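Local structure of N-acetylmuramoyl-L-alanine amidase (Mycobacteroides abscessus, 7AGL) at residues Asn26-Gly31 / Cys86-Ala91; Asp30-Thr35 / Asn120-Pro125; Thr154-Gly157 / Leu161-Arg164. The protein probably cleaves the amide bond between N-acetylmuramic acid and L-alanine in peptidoglycan, as a zinc-dependent amidase involved in cell-wall turnover. All blocks are in the same frame, centred on the assembly; numbering follows the deposited sequence.

Contact 1 of 3, residues Asn26-Gly31 / Cys86-Ala91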
loop_
_atom_site.group_PDB
_atom_site.type_symbol
_atom_site.label_atom_id
_atom_site.label_comp_id
_atom_site.label_asym_id
_atom_site.label_seq_id
_atom_site.Cartn_x
_atom_site.Cartn_y
_atom_site.Cartn_z
ATOM N N ASN A 26 -14.756 -15.872 0.238
ATOM C CA ASN A 26 -16.088 -15.310 0.088
ATOM C C ASN A 26 -16.013 -14.024 -0.724
ATOM O O ASN A 26 -15.056 -13.253 -0.614
ATOM C CB ASN A 26 -16.704 -15.066 1.461
ATOM C CG ASN A 26 -17.034 -16.371 2.181
ATOM O OD1 ASN A 26 -17.337 -17.388 1.548
ATOM N ND2 ASN A 26 -16.970 -16.349 3.501
ATOM N N GLN A 27 -17.013 -13.805 -1.568
ATOM C CA GLN A 27 -16.955 -12.712 -2.533
ATOM C C GLN A 27 -17.521 -11.443 -1.921
ATOM O O GLN A 27 -18.573 -11.469 -1.272
ATOM C CB GLN A 27 -17.738 -13.067 -3.798
ATOM C CG GLN A 27 -17.086 -14.130 -4.663
ATOM C CD GLN A 27 -15.802 -13.648 -5.315
ATOM O OE1 GLN A 27 -15.784 -12.623 -5.995
ATOM N NE2 GLN A 27 -14.723 -14.381 -5.105
ATOM N N VAL A 28 -16.822 -10.331 -2.136
ATOM C CA VAL A 28 -17.262 -9.046 -1.597
ATOM C C VAL A 28 -17.416 -8.066 -2.755
ATOM O O VAL A 28 -16.737 -8.205 -3.783
ATOM C CB VAL A 28 -16.284 -8.512 -0.538
ATOM C CG1 VAL A 28 -16.118 -9.530 0.599
ATOM C CG2 VAL A 28 -14.935 -8.126 -1.151
ATOM N N PRO A 29 -18.282 -7.067 -2.637
ATOM C CA PRO A 29 -18.442 -6.104 -3.735
ATOM C C PRO A 29 -17.168 -5.292 -3.943
ATOM O O PRO A 29 -16.502 -4.894 -2.982
ATOM C CB PRO A 29 -19.612 -5.224 -3.268
ATOM C CG PRO A 29 -20.331 -6.060 -2.205
ATOM C CD PRO A 29 -19.198 -6.793 -1.519
ATOM N N ASP A 30 -16.820 -5.053 -5.210
ATOM C CA ASP A 30 -15.517 -4.473 -5.527
ATOM C C ASP A 30 -15.561 -2.977 -5.845
ATOM O O ASP A 30 -14.529 -2.405 -6.209
ATOM C CB ASP A 30 -14.854 -5.251 -6.675
ATOM C CG ASP A 30 -15.506 -5.041 -8.039
ATOM O OD1 ASP A 30 -16.433 -4.210 -8.214
ATOM O OD2 ASP A 30 -15.074 -5.748 -8.971
ATOM N N GLY A 31 -16.715 -2.326 -5.707
ATOM C CA GLY A 31 -16.823 -0.907 -5.978
ATOM C C GLY A 31 -16.929 -0.532 -7.437
ATOM O O GLY A 31 -17.032 0.665 -7.753
ATOM N N CYS A 86 -11.372 -8.142 5.680
ATOM C CA CYS A 86 -11.540 -8.252 4.233
ATOM C C CYS A 86 -11.210 -6.928 3.541
ATOM O O CYS A 86 -11.236 -5.859 4.148
ATOM C CB CYS A 86 -12.982 -8.644 3.891
ATOM S SG CYS A 86 -13.508 -10.290 4.451
ATOM N N ILE A 87 -10.949 -6.995 2.228
ATOM C CA ILE A 87 -10.529 -5.783 1.516
ATOM C C ILE A 87 -11.620 -4.716 1.528
ATOM O O ILE A 87 -11.307 -3.517 1.568
ATOM C CB ILE A 87 -10.082 -6.084 0.072
ATOM C CG1 ILE A 87 -11.167 -6.810 -0.722
ATOM C CG2 ILE A 87 -8.766 -6.857 0.076
ATOM C CD1 ILE A 87 -10.767 -7.173 -2.146
ATOM N N ASP A 88 -12.900 -5.105 1.469
ATOM C CA ASP A 88 -13.933 -4.064 1.508
ATOM C C ASP A 88 -14.034 -3.457 2.904
ATOM O O ASP A 88 -14.136 -2.230 3.050
ATOM C CB ASP A 88 -15.298 -4.591 1.014
ATOM C CG ASP A 88 -15.871 -5.753 1.833
ATOM O OD1 ASP A 88 -15.104 -6.552 2.427
ATOM O OD2 ASP A 88 -17.137 -5.896 1.849
ATOM N N LYS A 89 -13.949 -4.298 3.939
ATOM C CA LYS A 89 -13.938 -3.803 5.314
ATOM C C LYS A 89 -12.749 -2.871 5.579
ATOM O O LYS A 89 -12.872 -1.884 6.314
ATOM C CB LYS A 89 -13.902 -4.990 6.275
ATOM C CG LYS A 89 -13.985 -4.603 7.718
ATOM C CD LYS A 89 -15.304 -3.925 7.964
ATOM C CE LYS A 89 -15.486 -3.610 9.410
ATOM N NZ LYS A 89 -16.803 -2.967 9.661
ATOM N N ARG A 90 -11.582 -3.176 5.011
ATOM C CA ARG A 90 -10.439 -2.288 5.203
ATOM C C ARG A 90 -10.719 -0.900 4.643
ATOM O O ARG A 90 -10.349 0.109 5.250
ATOM C CB ARG A 90 -9.195 -2.887 4.553
ATOM C CG ARG A 90 -8.667 -4.082 5.329
ATOM C CD ARG A 90 -7.402 -4.636 4.669
ATOM N NE ARG A 90 -7.031 -5.893 5.305
ATOM C CZ ARG A 90 -5.787 -6.301 5.562
ATOM N NH1 ARG A 90 -4.730 -5.562 5.234
ATOM N NH2 ARG A 90 -5.609 -7.475 6.167
ATOM N N ALA A 91 -11.325 -0.826 3.458
ATOM C CA ALA A 91 -11.674 0.484 2.912
ATOM C C ALA A 91 -12.698 1.182 3.800
ATOM O O ALA A 91 -12.630 2.404 3.989
ATOM C CB ALA A 91 -12.203 0.341 1.485
#
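Val28 and Pro29 rest against Ile87 and Asp88, joining the first strand of a small antiparallel hairpin, 27-29 with 35-37, to the opening turn of helix 87-96. Strand 27-29 and helix segment 87-91 run in broadly the same direction, their axes 34° apart and 8.9 Å from each other at closest approach. The contact is small, burying 165 Å² in all, and Val28 is the buried residue at its centre.

The apolar part is a single pairing: Val28 CG2 lies 4.0 Å from Ile87 CG1. Ile87 CB does not face the strand, but CG1 is placed between the backbone N and the carbonyl carbon (chi1 56°), which brings CG1 itself to the valine.

The larger share is carboxylate against aliphatic carbon. Asp88 points at the strand, and both its oxygens sit over the branch point of Val28: OD1 is 3.6 Å from CG1 and OD2 is 3.6 Å from CB. OD2 also approaches Pro29 CD at 4.0 Å. These are van der Waals contacts, with no polar partner on the strand for the acid. Because Asp88 stands in the first helical turn, the helix N-terminus would probably help stabilise its negative charge.

Covalent and backbone links outside the two segments reinforce the pairing. Cys86, at the N-cap position of the helix, forms a disulfide with Cys38, just past the hairpin's second strand, and Ile87 bonds to Cys38 through the backbone. Val28 in turn pairs with Lys36 across the hairpin. Helix 87-96 is thus tied to the hairpin close to the metal site, the Ile87 side chain lying about 9 Å from the zinc ion. Inside the helix, Arg90 N donates to Cys86 O at 2.8 Å.

Contact 2 of 3, residues Asp30-Thr35 / Asn120-Pro125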
loop_
_atom_site.group_PDB
_atom_site.type_symbol
_atom_site.label_atom_id
_atom_site.label_comp_id
_atom_site.label_asym_id
_atom_site.label_seq_id
_atom_site.Cartn_x
_atom_site.Cartn_y
_atom_site.Cartn_z
ATOM N N ASP A 30 -16.820 -5.053 -5.210
ATOM C CA ASP A 30 -15.517 -4.473 -5.527
ATOM C C ASP A 30 -15.561 -2.977 -5.845
ATOM O O ASP A 30 -14.529 -2.405 -6.209
ATOM C CB ASP A 30 -14.854 -5.251 -6.675
ATOM C CG ASP A 30 -15.506 -5.041 -8.039
ATOM O OD1 ASP A 30 -16.433 -4.210 -8.214
ATOM O OD2 ASP A 30 -15.074 -5.748 -8.971
ATOM N N GLY A 31 -16.715 -2.326 -5.707
ATOM C CA GLY A 31 -16.823 -0.907 -5.978
ATOM C C GLY A 31 -16.929 -0.532 -7.437
ATOM O O GLY A 31 -17.032 0.665 -7.753
ATOM N N ARG A 32 -16.925 -1.502 -8.342
ATOM C CA ARG A 32 -16.963 -1.205 -9.766
ATOM C C ARG A 32 -17.764 -2.280 -10.489
ATOM O O ARG A 32 -17.344 -2.825 -11.511
ATOM C CB ARG A 32 -15.537 -1.074 -10.310
ATOM C CG ARG A 32 -15.447 -0.131 -11.475
ATOM C CD ARG A 32 -14.057 -0.129 -12.064
ATOM N NE ARG A 32 -13.059 0.584 -11.256
ATOM C CZ ARG A 32 -12.667 1.833 -11.505
ATOM N NH1 ARG A 32 -13.232 2.510 -12.504
ATOM N NH2 ARG A 32 -11.724 2.409 -10.761
ATOM N N GLY A 33 -18.942 -2.607 -9.936
ATOM C CA GLY A 33 -19.888 -3.468 -10.619
ATOM C C GLY A 33 -19.676 -4.957 -10.447
ATOM O O GLY A 33 -20.507 -5.741 -10.931
ATOM N N GLY A 34 -18.600 -5.373 -9.778
ATOM C CA GLY A 34 -18.304 -6.784 -9.660
ATOM C C GLY A 34 -18.069 -7.210 -8.233
ATOM O O GLY A 34 -18.364 -6.463 -7.296
ATOM N N THR A 35 -17.548 -8.419 -8.058
ATOM C CA THR A 35 -17.143 -8.906 -6.747
ATOM C C THR A 35 -15.726 -9.447 -6.852
ATOM O O THR A 35 -15.272 -9.829 -7.934
ATOM C CB THR A 35 -18.088 -10.005 -6.202
ATOM O OG1 THR A 35 -18.065 -11.150 -7.064
ATOM C CG2 THR A 35 -19.520 -9.496 -6.102
ATOM N N ASN A 120 0.022 2.375 -7.352
ATOM C CA ASN A 120 -1.258 2.065 -7.967
ATOM C C ASN A 120 -2.307 3.063 -7.506
ATOM O O ASN A 120 -2.346 3.438 -6.329
ATOM C CB ASN A 120 -1.717 0.650 -7.588
ATOM C CG ASN A 120 -0.735 -0.410 -8.035
ATOM O OD1 ASN A 120 -0.849 -0.939 -9.140
ATOM N ND2 ASN A 120 0.274 -0.689 -7.200
ATOM N N TYR A 121 -3.156 3.483 -8.441
ATOM C CA TYR A 121 -4.218 4.431 -8.140
ATOM C C TYR A 121 -5.438 4.112 -8.992
ATOM O O TYR A 121 -5.341 3.476 -10.047
ATOM C CB TYR A 121 -3.748 5.876 -8.380
ATOM C CG TYR A 121 -3.489 6.195 -9.834
ATOM C CD1 TYR A 121 -2.271 5.872 -10.431
ATOM C CD2 TYR A 121 -4.458 6.819 -10.615
ATOM C CE1 TYR A 121 -2.036 6.151 -11.769
ATOM C CE2 TYR A 121 -4.235 7.100 -11.950
ATOM C CZ TYR A 121 -3.025 6.766 -12.522
ATOM O OH TYR A 121 -2.801 7.054 -13.853
ATOM N N SER A 122 -6.591 4.600 -8.538
ATOM C CA SER A 122 -7.847 4.310 -9.218
ATOM C C SER A 122 -7.921 5.012 -10.569
ATOM O O SER A 122 -7.772 6.236 -10.669
ATOM C CB SER A 122 -9.029 4.731 -8.340
ATOM O OG SER A 122 -10.253 4.442 -9.002
ATOM N N ASN A 123 -8.169 4.227 -11.621
ATOM C CA ASN A 123 -8.353 4.789 -12.957
ATOM C C ASN A 123 -9.241 3.866 -13.783
ATOM O O ASN A 123 -8.960 2.658 -13.849
ATOM C CB ASN A 123 -7.011 4.993 -13.662
ATOM C CG ASN A 123 -7.110 5.933 -14.846
ATOM O OD1 ASN A 123 -7.894 6.887 -14.844
ATOM N ND2 ASN A 123 -6.302 5.675 -15.871
ATOM N N PRO A 124 -10.326 4.379 -14.391
ATOM C CA PRO A 124 -10.836 5.748 -14.244
ATOM C C PRO A 124 -11.453 5.950 -12.864
ATOM O O PRO A 124 -11.879 4.976 -12.251
ATOM C CB PRO A 124 -11.895 5.852 -15.351
ATOM C CG PRO A 124 -12.372 4.470 -15.522
ATOM C CD PRO A 124 -11.187 3.571 -15.272
ATOM N N PRO A 125 -11.470 7.187 -12.374
ATOM C CA PRO A 125 -12.030 7.444 -11.040
ATOM C C PRO A 125 -13.526 7.151 -11.002
ATOM O O PRO A 125 -14.248 7.394 -11.971
ATOM C CB PRO A 125 -11.751 8.938 -10.820
ATOM C CG PRO A 125 -11.483 9.498 -12.184
ATOM C CD PRO A 125 -10.870 8.391 -12.975
#
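Arg32, at the turn of the hairpin 27-29/35-37, reaches across to Pro124, which follows a cis peptide bond just beyond the end of strand 118-122. Its guanidinium grips one backbone oxygen end-on with two nitrogens: NH1 lies 2.8 Å and NH2 3.0 Å from Pro124 O. That oxygen is only 1° out of the guanidinium plane, although both bonds are bent at the hydrogen. NH1 also packs on the proline ring, 3.6 Å from CD.

The chain of Arg32 leaves extended, CG opposite the backbone N (chi1 -150°), then bends at chi3 to turn the guanidinium toward the proline. Ser122 OG stands near the guanidinium edge, 3.1 Å from NH2, and is hydrogen-bonded to Gln130 OE1. Asn171, at the end of helix 168-171, takes a further bond from Arg32 NH2 and donates to Asp30 O, so it braces both the arginine and its loop.

Further back, an Asx turn shapes the base of the arginine: Asp30 OD1 accepts from Arg32 N at 2.8 Å and also from Gly34 N at 2.9 Å, the two donors lying on opposite faces of the carboxylate plane.

Contact 3 of 3, residues Thr154-Gly157 / Leu161-Arg164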
loop_
_atom_site.group_PDB
_atom_site.type_symbol
_atom_site.label_atom_id
_atom_site.label_comp_id
_atom_site.label_asym_id
_atom_site.label_seq_id
_atom_site.Cartn_x
_atom_site.Cartn_y
_atom_site.Cartn_z
ATOM N N THR A 154 10.648 -2.008 -13.081
ATOM C CA THR A 154 11.129 -2.251 -14.436
ATOM C C THR A 154 10.218 -3.187 -15.217
ATOM O O THR A 154 10.454 -3.410 -16.408
ATOM C CB THR A 154 12.551 -2.826 -14.420
ATOM O OG1 THR A 154 12.560 -4.115 -13.787
ATOM C CG2 THR A 154 13.509 -1.887 -13.696
ATOM N N TYR A 155 9.166 -3.712 -14.592
ATOM C CA TYR A 155 8.434 -4.817 -15.183
ATOM C C TYR A 155 6.932 -4.589 -15.234
ATOM O O TYR A 155 6.212 -5.449 -15.768
ATOM C CB TYR A 155 8.746 -6.117 -14.411
ATOM C CG TYR A 155 8.254 -6.069 -12.990
ATOM C CD1 TYR A 155 9.017 -5.470 -11.982
ATOM C CD2 TYR A 155 7.015 -6.610 -12.655
ATOM C CE1 TYR A 155 8.533 -5.405 -10.669
ATOM C CE2 TYR A 155 6.539 -6.556 -11.360
ATOM C CZ TYR A 155 7.296 -5.956 -10.377
ATOM O OH TYR A 155 6.800 -5.901 -9.099
ATOM N N ILE A 156 6.438 -3.462 -14.717
ATOM C CA ILE A 156 4.999 -3.205 -14.670
ATOM C C ILE A 156 4.788 -1.706 -14.527
ATOM O O ILE A 156 5.622 -0.998 -13.959
ATOM C CB ILE A 156 4.327 -4.000 -13.519
ATOM C CG1 ILE A 156 2.796 -3.934 -13.624
ATOM C CG2 ILE A 156 4.796 -3.475 -12.182
ATOM C CD1 ILE A 156 2.104 -4.908 -12.660
ATOM N N GLY A 157 3.655 -1.218 -15.059
ATOM C CA GLY A 157 3.320 0.179 -14.947
ATOM C C GLY A 157 4.197 1.060 -15.831
ATOM O O GLY A 157 4.948 0.605 -16.700
ATOM N N LEU A 161 4.161 4.382 -12.000
ATOM C CA LEU A 161 2.738 4.656 -11.821
ATOM C C LEU A 161 1.907 3.569 -12.485
ATOM O O LEU A 161 2.242 3.103 -13.575
ATOM C CB LEU A 161 2.353 6.013 -12.441
ATOM C CG LEU A 161 2.744 7.259 -11.658
ATOM C CD1 LEU A 161 2.390 8.536 -12.449
ATOM C CD2 LEU A 161 2.053 7.257 -10.314
ATOM N N TYR A 162 0.773 3.222 -11.885
ATOM C CA TYR A 162 -0.092 2.213 -12.495
ATOM C C TYR A 162 -1.534 2.559 -12.161
ATOM O O TYR A 162 -1.955 2.384 -11.017
ATOM C CB TYR A 162 0.278 0.826 -11.989
ATOM C CG TYR A 162 -0.264 -0.333 -12.796
ATOM C CD1 TYR A 162 -0.769 -0.155 -14.079
ATOM C CD2 TYR A 162 -0.264 -1.611 -12.273
ATOM C CE1 TYR A 162 -1.261 -1.236 -14.810
ATOM C CE2 TYR A 162 -0.760 -2.688 -12.987
ATOM C CZ TYR A 162 -1.248 -2.498 -14.251
ATOM O OH TYR A 162 -1.725 -3.586 -14.942
ATOM N N GLY A 163 -2.279 3.059 -13.144
ATOM C CA GLY A 163 -3.700 3.314 -12.964
ATOM C C GLY A 163 -4.483 2.058 -13.274
ATOM O O GLY A 163 -4.219 1.382 -14.272
ATOM N N ARG A 164 -5.445 1.739 -12.416
ATOM C CA ARG A 164 -6.136 0.478 -12.628
ATOM C C ARG A 164 -7.514 0.518 -11.991
ATOM O O ARG A 164 -7.793 1.334 -11.112
ATOM C CB ARG A 164 -5.325 -0.678 -12.068
ATOM C CG ARG A 164 -5.050 -0.523 -10.591
ATOM C CD ARG A 164 -3.855 -1.365 -10.254
ATOM N NE ARG A 164 -4.171 -2.785 -10.399
ATOM C CZ ARG A 164 -3.311 -3.751 -10.100
ATOM N NH1 ARG A 164 -2.104 -3.424 -9.667
ATOM N NH2 ARG A 164 -3.651 -5.029 -10.224
#
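This is a surface contact, mostly apolar, in which the loop ahead of strand 161-164 folds back against the start of that strand. Ile156 and Gly157 supply one side and Tyr162, with the backbone of Leu161, the other; together they bury 159 Å².

Ile156 brings its longer branch to the tyrosine. CG1 is turned away from the backbone N (chi1 -170°) and the chain continues extended, carrying CD1 to 3.6 Å from Tyr162 CE2, with CG1 close behind. The two side chains cross at about a right angle. Gly157 CA comes to the Tyr162 ring from the same side as the isoleucine, 4.2 Å from CD1 of the tyrosine.

Strand 161-164 is an outermost strand of the six-stranded mixed sheet at the core of this amidase fold, and it runs parallel to strand 118-122, with Tyr162 bonding through its backbone to Val119 and Tyr121. The loop is held near the same neighbour strand: Thr154 is hydrogen-bonded to His115, just ahead of that strand, and Ile156 touches His118 at its start.

Gly157, with a positive phi (72°), also places its CA 3.4 Å from Leu161 O. On the side of the ring away from Ile156 comes the Arg164 guanidinium, with Tyr162 CE2 3.6 Å above its plane and displaced from its centre; Arg164 itself forms a salt bridge with Asp166.

In the fold
Contacts 1 and 2 start from the same hairpin, share Asp30 and Gly31, and lie about 12 Å apart between centres; one joins the hairpin to helix 87-96, the other its turn to the end of strand 118-122. Contact 3 comes later in the chain, its centre about 16 Å from that of contact 2 and about 23 Å from that of contact 1. Contacts 2 and 3 meet in the mixed sheet, where strands 118-122 and 161-164 are neighbours: Asn120 OD1 lies 2.8 Å from Arg164 NH1. The hairpin, outside that sheet, is thus connected to a helix and to a strand near the sheet's edge; contacts 1 and 3 each bring a side chain near the zinc ion.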